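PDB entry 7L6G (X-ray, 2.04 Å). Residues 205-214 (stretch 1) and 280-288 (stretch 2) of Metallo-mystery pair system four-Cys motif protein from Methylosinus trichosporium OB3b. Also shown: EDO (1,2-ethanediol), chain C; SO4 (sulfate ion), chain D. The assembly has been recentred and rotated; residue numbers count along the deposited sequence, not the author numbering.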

ATOM      1  N   ARG E 205      -8.280   1.677 -23.497  1.00 39.72           N
ATOM      2  CA  ARG E 205      -8.245   0.236 -23.300  1.00 36.99           C
ATOM      3  C   ARG E 205      -7.714  -0.419 -24.569  1.00 41.81           C
ATOM      4  O   ARG E 205      -7.829   0.135 -25.665  1.00 44.95           O
ATOM      5  CB  ARG E 205      -9.636  -0.310 -22.967  1.00 40.44           C
ATOM      6  CG  ARG E 205     -10.177   0.126 -21.612  1.00 34.09           C
ATOM      7  CD  ARG E 205     -11.631  -0.290 -21.434  1.00 36.23           C
ATOM      8  NE  ARG E 205     -12.542   0.551 -22.208  1.00 46.68           N
ATOM      9  CZ  ARG E 205     -13.176   1.612 -21.720  1.00 46.35           C
ATOM     10  NH1 ARG E 205     -13.001   1.967 -20.454  1.00 51.74           N
ATOM     11  NH2 ARG E 205     -13.985   2.319 -22.497  1.00 46.82           N
ATOM     12  N   PHE E 206      -7.119  -1.599 -24.418  1.00 36.35           N
ATOM     13  CA  PHE E 206      -6.591  -2.280 -25.591  1.00 40.81           C
ATOM     14  C   PHE E 206      -6.628  -3.784 -25.381  1.00 41.53           C
ATOM     15  O   PHE E 206      -6.459  -4.258 -24.251  1.00 36.04           O
ATOM     16  CB  PHE E 206      -5.161  -1.825 -25.928  1.00 37.65           C
ATOM     17  CG  PHE E 206      -4.192  -1.923 -24.781  1.00 38.17           C
ATOM     18  CD1 PHE E 206      -4.037  -0.870 -23.895  1.00 35.85           C
ATOM     19  CD2 PHE E 206      -3.412  -3.056 -24.610  1.00 42.50           C
ATOM     20  CE1 PHE E 206      -3.135  -0.952 -22.847  1.00 34.01           C
ATOM     21  CE2 PHE E 206      -2.509  -3.144 -23.566  1.00 35.89           C
ATOM     22  CZ  PHE E 206      -2.371  -2.091 -22.683  1.00 33.36           C
ATOM     23  N   PRO E 207      -6.859  -4.553 -26.439  1.00 34.93           N
ATOM     24  CA  PRO E 207      -6.821  -6.012 -26.325  1.00 36.51           C
ATOM     25  C   PRO E 207      -5.405  -6.554 -26.460  1.00 41.98           C
ATOM     26  O   PRO E 207      -4.498  -5.899 -26.978  1.00 40.61           O
ATOM     27  CB  PRO E 207      -7.696  -6.473 -27.494  1.00 36.03           C
ATOM     28  CG  PRO E 207      -7.509  -5.404 -28.522  1.00 34.67           C
ATOM     29  CD  PRO E 207      -7.346  -4.112 -27.758  1.00 30.42           C
ATOM     30  N   VAL E 208      -5.234  -7.782 -25.976  1.00 32.28           N
ATOM     31  CA  VAL E 208      -3.977  -8.517 -26.069  1.00 34.71           C
ATOM     32  C   VAL E 208      -4.309  -9.925 -26.541  1.00 41.38           C
ATOM     33  O   VAL E 208      -5.114 -10.619 -25.909  1.00 38.94           O
ATOM     34  CB  VAL E 208      -3.227  -8.554 -24.727  1.00 37.70           C
ATOM     35  CG1 VAL E 208      -2.025  -9.479 -24.817  1.00 34.99           C
ATOM     36  CG2 VAL E 208      -2.800  -7.154 -24.316  1.00 40.61           C
ATOM     37  N   VAL E 209      -3.697 -10.345 -27.647  1.00 41.50           N
ATOM     38  CA  VAL E 209      -4.016 -11.614 -28.290  1.00 43.58           C
ATOM     39  C   VAL E 209      -2.739 -12.428 -28.443  1.00 41.44           C
ATOM     40  O   VAL E 209      -1.721 -11.913 -28.917  1.00 37.14           O
ATOM     41  CB  VAL E 209      -4.686 -11.406 -29.663  1.00 39.53           C
ATOM     42  CG1 VAL E 209      -4.944 -12.746 -30.337  1.00 31.84           C
ATOM     43  CG2 VAL E 209      -5.978 -10.618 -29.510  1.00 30.82           C
ATOM     44  N   PHE E 210      -2.799 -13.699 -28.053  1.00 35.98           N
ATOM     45  CA  PHE E 210      -1.688 -14.631 -28.209  1.00 42.20           C
ATOM     46  C   PHE E 210      -2.206 -15.859 -28.944  1.00 45.97           C
ATOM     47  O   PHE E 210      -2.947 -16.663 -28.369  1.00 49.35           O
ATOM     48  CB  PHE E 210      -1.088 -15.006 -26.854  1.00 40.43           C
ATOM     49  CG  PHE E 210      -0.446 -13.853 -26.138  1.00 44.68           C
ATOM     50  CD1 PHE E 210       0.410 -12.995 -26.809  1.00 43.75           C
ATOM     51  CD2 PHE E 210      -0.700 -13.623 -24.795  1.00 39.72           C
ATOM     52  CE1 PHE E 210       1.003 -11.931 -26.156  1.00 39.31           C
ATOM     53  CE2 PHE E 210      -0.110 -12.560 -24.135  1.00 39.15           C
ATOM     54  CZ  PHE E 210       0.744 -11.713 -24.817  1.00 38.59           C
ATOM     55  N   ASP E 211      -1.822 -15.996 -30.218  1.00 49.25           N
ATOM     56  CA  ASP E 211      -2.302 -17.115 -31.024  1.00 51.81           C
ATOM     57  C   ASP E 211      -1.868 -18.453 -30.445  1.00 47.86           C
ATOM     58  O   ASP E 211      -2.603 -19.443 -30.552  1.00 46.01           O
ATOM     59  CB  ASP E 211      -1.804 -16.976 -32.463  1.00 50.71           C
ATOM     60  CG  ASP E 211      -2.423 -15.795 -33.184  1.00 61.72           C
ATOM     61  OD1 ASP E 211      -3.551 -15.401 -32.821  1.00 66.55           O
ATOM     62  OD2 ASP E 211      -1.780 -15.261 -34.113  1.00 66.13           O
ATOM     63  N   ARG E 212      -0.686 -18.507 -29.835  1.00 34.68           N
ATOM     64  CA  ARG E 212      -0.172 -19.714 -29.197  1.00 49.00           C
ATOM     65  C   ARG E 212       0.082 -19.404 -27.728  1.00 43.92           C
ATOM     66  O   ARG E 212       0.975 -18.613 -27.403  1.00 39.89           O
ATOM     67  CB  ARG E 212       1.101 -20.201 -29.887  1.00 42.46           C
ATOM     68  CG  ARG E 212       0.886 -20.690 -31.309  1.00 50.27           C
ATOM     69  CD  ARG E 212       2.193 -21.134 -31.943  1.00 53.24           C
ATOM     70  NE  ARG E 212       2.940 -22.046 -31.080  1.00 62.83           N
ATOM     71  CZ  ARG E 212       2.951 -23.368 -31.221  1.00 66.79           C
ATOM     72  NH1 ARG E 212       2.255 -23.940 -32.194  1.00 65.56           N
ATOM     73  NH2 ARG E 212       3.658 -24.119 -30.388  1.00 70.73           N
ATOM     74  N   PHE E 213      -0.703 -20.017 -26.847  1.00 45.32           N
ATOM     75  CA  PHE E 213      -0.530 -19.829 -25.409  1.00 50.10           C
ATOM     76  C   PHE E 213      -1.107 -21.037 -24.691  1.00 46.91           C
ATOM     77  O   PHE E 213      -2.314 -21.281 -24.766  1.00 42.67           O
ATOM     78  CB  PHE E 213      -1.207 -18.543 -24.932  1.00 41.47           C
ATOM     79  CG  PHE E 213      -1.045 -18.284 -23.460  1.00 40.41           C
ATOM     80  CD1 PHE E 213       0.035 -17.558 -22.986  1.00 36.41           C
ATOM     81  CD2 PHE E 213      -1.971 -18.769 -22.549  1.00 39.78           C
ATOM     82  CE1 PHE E 213       0.189 -17.321 -21.631  1.00 38.76           C
ATOM     83  CE2 PHE E 213      -1.823 -18.536 -21.194  1.00 37.99           C
ATOM     84  CZ  PHE E 213      -0.740 -17.811 -20.735  1.00 37.41           C
ATOM     85  N   ASP E 214      -0.253 -21.784 -23.993  1.00 44.25           N
ATOM     86  CA  ASP E 214      -0.701 -22.903 -23.181  1.00 48.33           C
ATOM     87  C   ASP E 214      -0.652 -22.491 -21.719  1.00 45.53           C
ATOM     88  O   ASP E 214       0.447 -22.292 -21.180  1.00 50.14           O
ATOM     89  CB  ASP E 214       0.170 -24.134 -23.422  1.00 54.13           C
ATOM     90  CG  ASP E 214      -0.085 -25.240 -22.413  1.00 63.40           C
ATOM     91  OD1 ASP E 214      -1.235 -25.373 -21.940  1.00 60.44           O
ATOM     92  OD2 ASP E 214       0.868 -25.981 -22.096  1.00 70.73           O
ATOM     93  N   GLY E 280      -4.577  -6.083 -30.594  1.00 34.63           N
ATOM     94  CA  GLY E 280      -4.087  -7.387 -30.211  1.00 29.54           C
ATOM     95  C   GLY E 280      -2.615  -7.437 -29.869  1.00 39.24           C
ATOM     96  O   GLY E 280      -2.162  -8.436 -29.296  1.00 37.40           O
ATOM     97  N   VAL E 281      -1.856  -6.392 -30.194  1.00 40.42           N
ATOM     98  CA  VAL E 281      -0.417  -6.351 -29.966  1.00 43.35           C
ATOM     99  C   VAL E 281      -0.101  -5.176 -29.051  1.00 42.60           C
ATOM    100  O   VAL E 281      -0.482  -4.036 -29.343  1.00 41.55           O
ATOM    101  CB  VAL E 281       0.361  -6.232 -31.291  1.00 51.50           C
ATOM    102  CG1 VAL E 281       1.822  -5.905 -31.023  1.00 43.13           C
ATOM    103  CG2 VAL E 281       0.234  -7.514 -32.100  1.00 44.53           C
ATOM    104  N   SER E 282       0.589  -5.456 -27.948  1.00 39.27           N
ATOM    105  CA  SER E 282       1.101  -4.418 -27.063  1.00 39.32           C
ATOM    106  C   SER E 282       2.535  -4.760 -26.679  1.00 37.38           C
ATOM    107  O   SER E 282       2.782  -5.823 -26.096  1.00 43.62           O
ATOM    108  CB  SER E 282       0.230  -4.273 -25.817  1.00 26.28           C
ATOM    109  OG  SER E 282       0.929  -3.580 -24.797  1.00 36.07           O
ATOM    110  N   PRO E 283       3.502  -3.891 -26.991  1.00 33.78           N
ATOM    111  CA  PRO E 283       4.919  -4.265 -26.817  1.00 29.85           C
ATOM    112  C   PRO E 283       5.305  -4.682 -25.404  1.00 36.37           C
ATOM    113  O   PRO E 283       6.273  -5.433 -25.246  1.00 50.42           O
ATOM    114  CB  PRO E 283       5.660  -2.990 -27.248  1.00 31.60           C
ATOM    115  CG  PRO E 283       4.745  -2.358 -28.246  1.00 31.73           C
ATOM    116  CD  PRO E 283       3.350  -2.631 -27.742  1.00 30.39           C
ATOM    117  N   ILE E 284       4.586  -4.232 -24.370  1.00 32.04           N
ATOM    118  CA  ILE E 284       4.947  -4.623 -23.006  1.00 40.83           C
ATOM    119  C   ILE E 284       4.472  -6.020 -22.640  1.00 40.81           C
ATOM    120  O   ILE E 284       4.916  -6.564 -21.622  1.00 42.14           O
ATOM    121  CB  ILE E 284       4.398  -3.638 -21.959  1.00 44.64           C
ATOM    122  CG1 ILE E 284       2.890  -3.441 -22.136  1.00 43.68           C
ATOM    123  CG2 ILE E 284       5.137  -2.307 -22.031  1.00 27.68           C
ATOM    124  CD1 ILE E 284       2.195  -2.924 -20.894  1.00 41.47           C
ATOM    125  N   PHE E 285       3.594  -6.622 -23.438  1.00 34.50           N
ATOM    126  CA  PHE E 285       2.999  -7.915 -23.128  1.00 33.18           C
ATOM    127  C   PHE E 285       3.547  -8.980 -24.067  1.00 41.52           C
ATOM    128  O   PHE E 285       3.493  -8.821 -25.291  1.00 46.84           O
ATOM    129  CB  PHE E 285       1.474  -7.856 -23.239  1.00 27.25           C
ATOM    130  CG  PHE E 285       0.802  -7.198 -22.068  1.00 32.54           C
ATOM    131  CD1 PHE E 285       0.748  -7.830 -20.838  1.00 39.83           C
ATOM    132  CD2 PHE E 285       0.216  -5.950 -22.203  1.00 27.99           C
ATOM    133  CE1 PHE E 285       0.125  -7.229 -19.759  1.00 30.05           C
ATOM    134  CE2 PHE E 285      -0.408  -5.342 -21.128  1.00 35.24           C
ATOM    135  CZ  PHE E 285      -0.454  -5.983 -19.904  1.00 30.60           C
ATOM    136  N   SER E 286       4.056 -10.068 -23.494  1.00 39.93           N
ATOM    137  CA  SER E 286       4.589 -11.171 -24.281  1.00 41.22           C
ATOM    138  C   SER E 286       4.344 -12.476 -23.539  1.00 34.18           C
ATOM    139  O   SER E 286       4.009 -12.490 -22.352  1.00 43.48           O
ATOM    140  CB  SER E 286       6.082 -10.983 -24.570  1.00 38.75           C
ATOM    141  OG  SER E 286       6.855 -11.192 -23.400  1.00 60.77           O
ATOM    142  N   VAL E 287       4.516 -13.580 -24.258  1.00 41.79           N
ATOM    143  CA  VAL E 287       4.401 -14.913 -23.682  1.00 38.35           C
ATOM    144  C   VAL E 287       5.758 -15.328 -23.138  1.00 46.28           C
ATOM    145  O   VAL E 287       6.799 -15.065 -23.751  1.00 47.40           O
ATOM    146  CB  VAL E 287       3.892 -15.926 -24.725  1.00 36.13           C
ATOM    147  CG1 VAL E 287       3.495 -17.231 -24.047  1.00 29.79           C
ATOM    148  CG2 VAL E 287       2.727 -15.346 -25.508  1.00 39.38           C
ATOM    149  N   GLY E 288       5.750 -15.982 -21.977  1.00 40.51           N
ATOM    150  CA  GLY E 288       6.964 -16.499 -21.394  1.00 39.26           C
ATOM    151  C   GLY E 288       6.763 -17.916 -20.898  1.00 36.53           C
ATOM    152  O   GLY E 288       5.643 -18.365 -20.656  1.00 33.92           O
TER
HETATM  153  C1  EDO C 411       3.088  -9.221 -28.949  1.00116.64           C
HETATM  154  O1  EDO C 411       1.888  -9.062 -29.716  1.00115.88           O
HETATM  155  C2  EDO C 411       4.065  -8.100 -29.278  1.00118.02           C
HETATM  156  O2  EDO C 411       3.689  -6.917 -28.564  1.00118.77           O
HETATM  157  S   SO4 D 417       5.656 -21.563 -29.001  1.00114.31           S
HETATM  158  O1  SO4 D 417       4.520 -22.218 -28.358  1.00111.27           O
HETATM  159  O2  SO4 D 417       5.178 -20.744 -30.111  1.00113.77           O
HETATM  160  O3  SO4 D 417       6.339 -20.710 -28.033  1.00119.57           O
HETATM  161  O4  SO4 D 417       6.584 -22.575 -29.499  1.00112.03           O
HETATM  162  O   HOH W   1      -4.281  -3.932 -28.649  1.00 37.53           O

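Strands 206-210 and 285-288 run in roughly the same direction, inclined at 29° and 8.4 Å apart at closest approach. That spacing is too wide for the two strands to pair through their backbones, so side chains fill the gap. Direct backbone bonding is confined to the loop before the second strand, where Val-209 N donates to Gly-280 O (3.0 Å, 158°). Beside it, a water donates to Pro-207 O at 2.6 Å and accepts from Gly-280 N at 2.9 Å, linking the two backbones through a second, water-mediated path. Gly-280, with phi/psi of 87/-13, adopts a backbone conformation that calls for glycine, and a CB there would also lie only 3.3 Å from Val-209 CG2.

A type I turn from Ser-282 to Phe-285, closed by Phe-285 N to Ser-282 O (2.9 Å), leads into the second strand. Phe-285 (chi1 m) points toward the first stretch, and its ring receives two neighbours: Val-208 CG2 lies 3.9 Å from Phe-285 CD2, and Phe-206 CE2 lies 3.9 Å from Phe-285 CE2. The p rotamer of Phe-206 places its ring so that Phe-285 CE2 meets it at the edge, while Val-208, in t, extends CG2 toward the same aromatic group.

Farther along, Phe-210 (chi1 m) presents a face to Val-287. Val-287 CG2 sits 3.6 Å from the centroid of the Phe-210 ring and 17° off its normal, a CH-pi contact, largely dispersion, in which the methyl lies over the ring face. The t rotamer of Val-287 splits its branches: CG2 covers Phe-210, whereas CG1 reaches Phe-213 CD1 at 3.6 Å. Phe-213, also t, has its CA-to-CB bond sideways to the second stretch, but its ring comes nearer and completes this apolar cluster. The CA-to-CB bond of Arg-212 is sideways, and the end of its side chain leads off from the second stretch, with NE donating to sulfate O2 at 2.8 Å.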